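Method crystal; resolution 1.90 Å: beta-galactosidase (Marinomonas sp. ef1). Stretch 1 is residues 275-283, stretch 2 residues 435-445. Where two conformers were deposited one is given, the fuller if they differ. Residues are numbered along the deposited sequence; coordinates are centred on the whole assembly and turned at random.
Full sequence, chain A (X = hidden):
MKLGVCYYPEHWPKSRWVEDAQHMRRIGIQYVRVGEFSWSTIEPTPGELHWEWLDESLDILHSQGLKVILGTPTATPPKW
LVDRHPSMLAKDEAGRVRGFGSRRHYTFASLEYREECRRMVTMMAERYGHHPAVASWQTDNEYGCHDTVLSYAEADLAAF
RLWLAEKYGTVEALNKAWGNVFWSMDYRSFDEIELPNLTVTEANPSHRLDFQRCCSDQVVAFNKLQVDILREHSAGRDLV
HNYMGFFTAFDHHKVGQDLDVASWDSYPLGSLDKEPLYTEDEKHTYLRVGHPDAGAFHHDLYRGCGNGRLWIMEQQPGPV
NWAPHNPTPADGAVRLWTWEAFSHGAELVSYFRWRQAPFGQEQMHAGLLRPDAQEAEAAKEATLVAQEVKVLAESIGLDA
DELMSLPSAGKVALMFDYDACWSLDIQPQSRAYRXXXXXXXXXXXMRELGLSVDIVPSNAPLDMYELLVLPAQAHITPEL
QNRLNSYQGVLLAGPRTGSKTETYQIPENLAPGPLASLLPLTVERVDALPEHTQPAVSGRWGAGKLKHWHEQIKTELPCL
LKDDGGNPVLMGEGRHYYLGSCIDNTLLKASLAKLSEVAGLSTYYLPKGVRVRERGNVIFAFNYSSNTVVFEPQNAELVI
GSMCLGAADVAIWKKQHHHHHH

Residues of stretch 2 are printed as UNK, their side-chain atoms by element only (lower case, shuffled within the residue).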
# COMPACT_ATOMS: atom_id res chain seq x y z
N GLU A 275 3.59 19.79 18.41
CA GLU A 275 4.63 19.00 19.10
C GLU A 275 5.02 17.69 18.38
O GLU A 275 4.15 16.88 18.07
CB GLU A 275 4.20 18.67 20.54
CG GLU A 275 4.05 19.87 21.46
CD GLU A 275 5.33 20.68 21.64
OE1 GLU A 275 5.21 21.90 21.90
OE2 GLU A 275 6.43 20.11 21.54
N PRO A 276 6.33 17.47 18.15
CA PRO A 276 6.75 16.19 17.57
C PRO A 276 6.50 14.95 18.42
O PRO A 276 6.56 13.85 17.90
CB PRO A 276 8.26 16.38 17.36
CG PRO A 276 8.43 17.84 17.20
CD PRO A 276 7.43 18.45 18.15
N LEU A 277 6.24 15.12 19.72
CA LEU A 277 5.78 14.03 20.59
C LEU A 277 4.67 13.16 19.96
O LEU A 277 4.67 11.94 20.08
CB LEU A 277 5.24 14.63 21.90
CG LEU A 277 4.52 13.72 22.90
CD1 LEU A 277 5.46 12.69 23.46
CD2 LEU A 277 3.93 14.57 24.01
N TYR A 278 3.71 13.82 19.32
CA TYR A 278 2.50 13.14 18.87
C TYR A 278 2.65 12.51 17.49
O TYR A 278 3.32 13.07 16.61
CB TYR A 278 1.32 14.11 18.90
CG TYR A 278 1.03 14.62 20.30
CD1 TYR A 278 0.66 13.74 21.31
CD2 TYR A 278 1.14 15.98 20.61
CE1 TYR A 278 0.39 14.20 22.60
CE2 TYR A 278 0.88 16.44 21.89
CZ TYR A 278 0.50 15.55 22.88
OH TYR A 278 0.22 15.99 24.17
N THR A 279 2.04 11.34 17.32
CA THR A 279 2.04 10.64 16.04
C THR A 279 1.08 11.28 15.06
O THR A 279 0.20 12.08 15.43
CB THR A 279 1.61 9.17 16.20
OG1 THR A 279 0.26 9.11 16.70
CG2 THR A 279 2.56 8.42 17.13
N GLU A 280 1.22 10.90 13.79
CA GLU A 280 0.30 11.38 12.76
C GLU A 280 -1.14 10.96 13.07
O GLU A 280 -2.06 11.78 12.95
CB GLU A 280 0.73 10.93 11.35
CG GLU A 280 1.55 12.00 10.63
CD GLU A 280 2.54 12.69 11.55
OE1 GLU A 280 2.63 13.94 11.56
OE2 GLU A 280 3.22 11.97 12.31
N ASP A 281 -1.34 9.70 13.49
CA ASP A 281 -2.67 9.22 13.89
C ASP A 281 -3.28 10.05 15.03
O ASP A 281 -4.45 10.42 14.96
CB ASP A 281 -2.64 7.74 14.29
CG ASP A 281 -2.47 6.80 13.10
OD1 ASP A 281 -2.62 7.24 11.93
OD2 ASP A 281 -2.17 5.61 13.33
N GLU A 282 -2.49 10.34 16.06
CA GLU A 282 -2.95 11.19 17.18
C GLU A 282 -3.35 12.61 16.75
O GLU A 282 -4.39 13.14 17.19
CB GLU A 282 -1.90 11.26 18.28
CG GLU A 282 -1.75 9.95 19.05
CD GLU A 282 -0.55 9.91 19.99
OE1 GLU A 282 0.48 10.57 19.74
OE2 GLU A 282 -0.62 9.18 20.99
N LYS A 283 -2.54 13.21 15.89
CA LYS A 283 -2.81 14.56 15.38
C LYS A 283 -4.12 14.61 14.61
O LYS A 283 -4.84 15.61 14.69
CB LYS A 283 -1.66 15.06 14.49
CG LYS A 283 -0.39 15.36 15.27
CD LYS A 283 0.80 15.65 14.35
CE LYS A 283 2.10 15.78 15.13
NZ LYS A 283 2.19 17.06 15.90
N UNK A 435 13.68 12.05 26.92
CA UNK A 435 13.23 11.86 28.30
C UNK A 435 11.76 12.23 28.47
O UNK A 435 10.98 11.44 29.00
c UNK A 435 13.64 12.69 30.71
o UNK A 435 12.58 12.62 34.75
c UNK A 435 12.92 12.66 33.42
c UNK A 435 13.45 11.53 32.83
c UNK A 435 14.07 12.71 29.25
c UNK A 435 13.81 11.55 31.49
c UNK A 435 12.73 13.80 32.67
c UNK A 435 13.09 13.81 31.32
N UNK A 436 11.39 13.41 28.01
CA UNK A 436 10.02 13.88 28.13
C UNK A 436 9.02 12.93 27.44
O UNK A 436 7.96 12.63 28.00
c UNK A 436 7.19 17.31 29.36
c UNK A 436 6.18 16.18 27.51
c UNK A 436 6.08 17.03 28.60
c UNK A 436 8.53 15.92 27.92
c UNK A 436 9.85 15.30 27.58
c UNK A 436 8.41 16.75 29.02
c UNK A 436 7.40 15.63 27.18
N UNK A 437 9.37 12.46 26.24
CA UNK A 437 8.49 11.56 25.49
C UNK A 437 8.29 10.26 26.28
O UNK A 437 7.17 9.77 26.40
c UNK A 437 9.07 14.67 22.49
c UNK A 437 9.12 12.33 23.11
c UNK A 437 9.56 13.02 20.83
c UNK A 437 9.37 14.35 21.18
c UNK A 437 9.45 12.02 21.78
c UNK A 437 8.96 13.67 23.45
c UNK A 437 9.06 11.20 24.11
N UNK A 438 9.38 9.72 26.80
CA UNK A 438 9.34 8.47 27.57
C UNK A 438 8.47 8.63 28.83
O UNK A 438 7.63 7.77 29.10
c UNK A 438 11.40 6.72 30.03
c UNK A 438 9.57 2.77 28.66
c UNK A 438 9.62 4.90 27.44
c UNK A 438 10.76 8.00 27.91
c UNK A 438 9.26 3.55 27.51
c UNK A 438 10.61 4.66 29.65
c UNK A 438 10.31 5.47 28.52
c UNK A 438 10.83 6.78 28.80
n UNK A 438 11.28 5.45 30.55
c UNK A 438 10.26 3.30 29.72
N UNK A 439 8.67 9.73 29.57
CA UNK A 439 7.84 10.03 30.75
C UNK A 439 6.36 10.12 30.37
O UNK A 439 5.49 9.52 31.02
s UNK A 439 9.89 11.28 32.28
c UNK A 439 8.29 11.32 31.44
N UNK A 440 6.08 10.83 29.27
CA UNK A 440 4.72 11.02 28.78
C UNK A 440 4.07 9.69 28.37
O UNK A 440 2.91 9.47 28.67
c UNK A 440 2.81 13.63 27.70
c UNK A 440 1.33 12.20 25.85
o UNK A 440 -0.41 13.83 26.00
c UNK A 440 3.35 12.46 27.17
c UNK A 440 2.58 11.75 26.24
c UNK A 440 4.71 11.98 27.58
c UNK A 440 1.56 14.09 27.31
c UNK A 440 0.82 13.37 26.40
N UNK A 441 4.83 8.82 27.70
CA UNK A 441 4.29 7.51 27.28
C UNK A 441 4.11 6.52 28.45
O UNK A 441 3.18 5.70 28.41
n UNK A 441 3.79 8.79 23.10
n UNK A 441 2.80 10.02 21.42
n UNK A 441 1.49 8.75 22.81
c UNK A 441 5.15 6.91 26.16
c UNK A 441 2.70 9.19 22.45
c UNK A 441 3.80 7.87 24.24
c UNK A 441 5.17 7.73 24.88
N UNK A 442 4.96 6.61 29.47
CA UNK A 442 4.73 5.85 30.71
C UNK A 442 3.45 6.36 31.39
O UNK A 442 2.64 5.56 31.86
s UNK A 442 8.31 4.73 32.49
c UNK A 442 5.93 5.92 31.67
c UNK A 442 7.18 5.20 31.16
c UNK A 442 7.56 3.20 33.03
N UNK A 443 3.28 7.68 31.40
CA UNK A 443 2.10 8.32 31.98
C UNK A 443 0.82 7.93 31.23
O UNK A 443 -0.20 7.63 31.86
c UNK A 443 1.05 10.79 34.01
c UNK A 443 0.01 11.53 34.57
o UNK A 443 -2.00 12.81 34.25
c UNK A 443 2.29 9.84 32.01
c UNK A 443 0.18 11.20 31.82
c UNK A 443 1.15 10.62 32.62
c UNK A 443 -0.95 12.09 33.73
c UNK A 443 -0.87 11.92 32.36
N UNK A 444 0.87 7.95 29.90
CA UNK A 444 -0.26 7.53 29.06
C UNK A 444 -0.73 6.12 29.39
O UNK A 444 -1.94 5.88 29.48
c UNK A 444 -0.96 7.12 26.61
c UNK A 444 0.11 7.63 27.57
o UNK A 444 0.61 6.87 24.84
c UNK A 444 -0.54 7.24 25.16
o UNK A 444 -1.36 7.69 24.33
N UNK A 445 0.21 5.19 29.55
CA UNK A 445 -0.10 3.81 29.94
C UNK A 445 -0.82 3.74 31.30
O UNK A 445 -1.80 3.01 31.45
c UNK A 445 1.17 2.97 29.96
O HOH W 1 6.16 9.52 21.68

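Position 435 carries one carbon, then a six-carbon ring bearing one oxygen, and its side chain is out of reach of stretch 1; it is Tyr435, its hydroxyl bonded elsewhere in the structure. Position 436 has one carbon and a plain six-carbon ring whose edge meets Leu277 CD2, so it is a phenylalanine, Phe436, with CE1 4.5 Å from that methyl carbon. Position 437 has the same seven carbons, but here Leu277 CA sits over the ring face, 3.9 Å from the centroid: Phe437. Its CD1 lies 3.6 Å from Leu277 CD1, so one ring covers both backbone and side chain of the leucine.

Position 438 shows one carbon and fused five- and six-membered rings with one nitrogen, and its CA-to-CB bond points away from stretch 1; this is Trp438. Position 439 is one carbon and a sulfur, out of reach: Cys439.

At 440 one carbon leads to a six-carbon ring with an oxygen, and the CA-to-CB bond points toward stretch 1. Leu277 CD2 lies over the ring face, and the ring oxygen meets Tyr278 OH; the ring with its single oxygen makes it Tyr440. Leu277 CD2 stands almost on the ring normal, 3.7 Å from the centroid, while Tyr278 turns its ring edge toward the same ring, planes at 81°. Tyr278 OH donates to Tyr440 OH at 2.9 Å.

Position 441 has three carbons, a nitrogen, then a carbon carrying two more nitrogens, which reach Leu277 O and the Glu282 carboxylate: the guanidinium of Arg441. NH2 donates to Leu277 O at 3.0 Å and to Glu282 OE1 at 2.9 Å; NH1 reaches Glu282 OE2 at 2.8 Å in a salt bridge. NE donates to water 1 (2.9 Å from its O), which in turn donates to Leu277 O.

Position 442, two carbons, a sulfur and a terminal carbon, unbranched, is Met442, out of reach. Position 443, a six-carbon ring with an oxygen after one carbon, is Tyr443, also out of reach. Position 444 has three carbons, the third carrying two oxygens, near Glu282: Glu444. Its OE1 is 3.7 Å from Glu282 OE2, a close approach of like charges, but Arg441 NH1 also bridges to Glu444 OE2 at 2.9 Å, so both carboxylates share the same positively charged group. Position 445, a single carbon, is Ala445.

The contact follows two rules. Leu277 packs among the rings of Phe436, Phe437 and Tyr440, and Arg441 ties a loop carbonyl to an acid on the following helix. That acid is held in place by the helix start: Thr279 N donates to Glu282 OE1 at 3.0 Å, and Glu282 N returns a capping bond to Thr279 OG1 at 3.1 Å.

Stretch 2 (435-445) YFFWCYRMYEA
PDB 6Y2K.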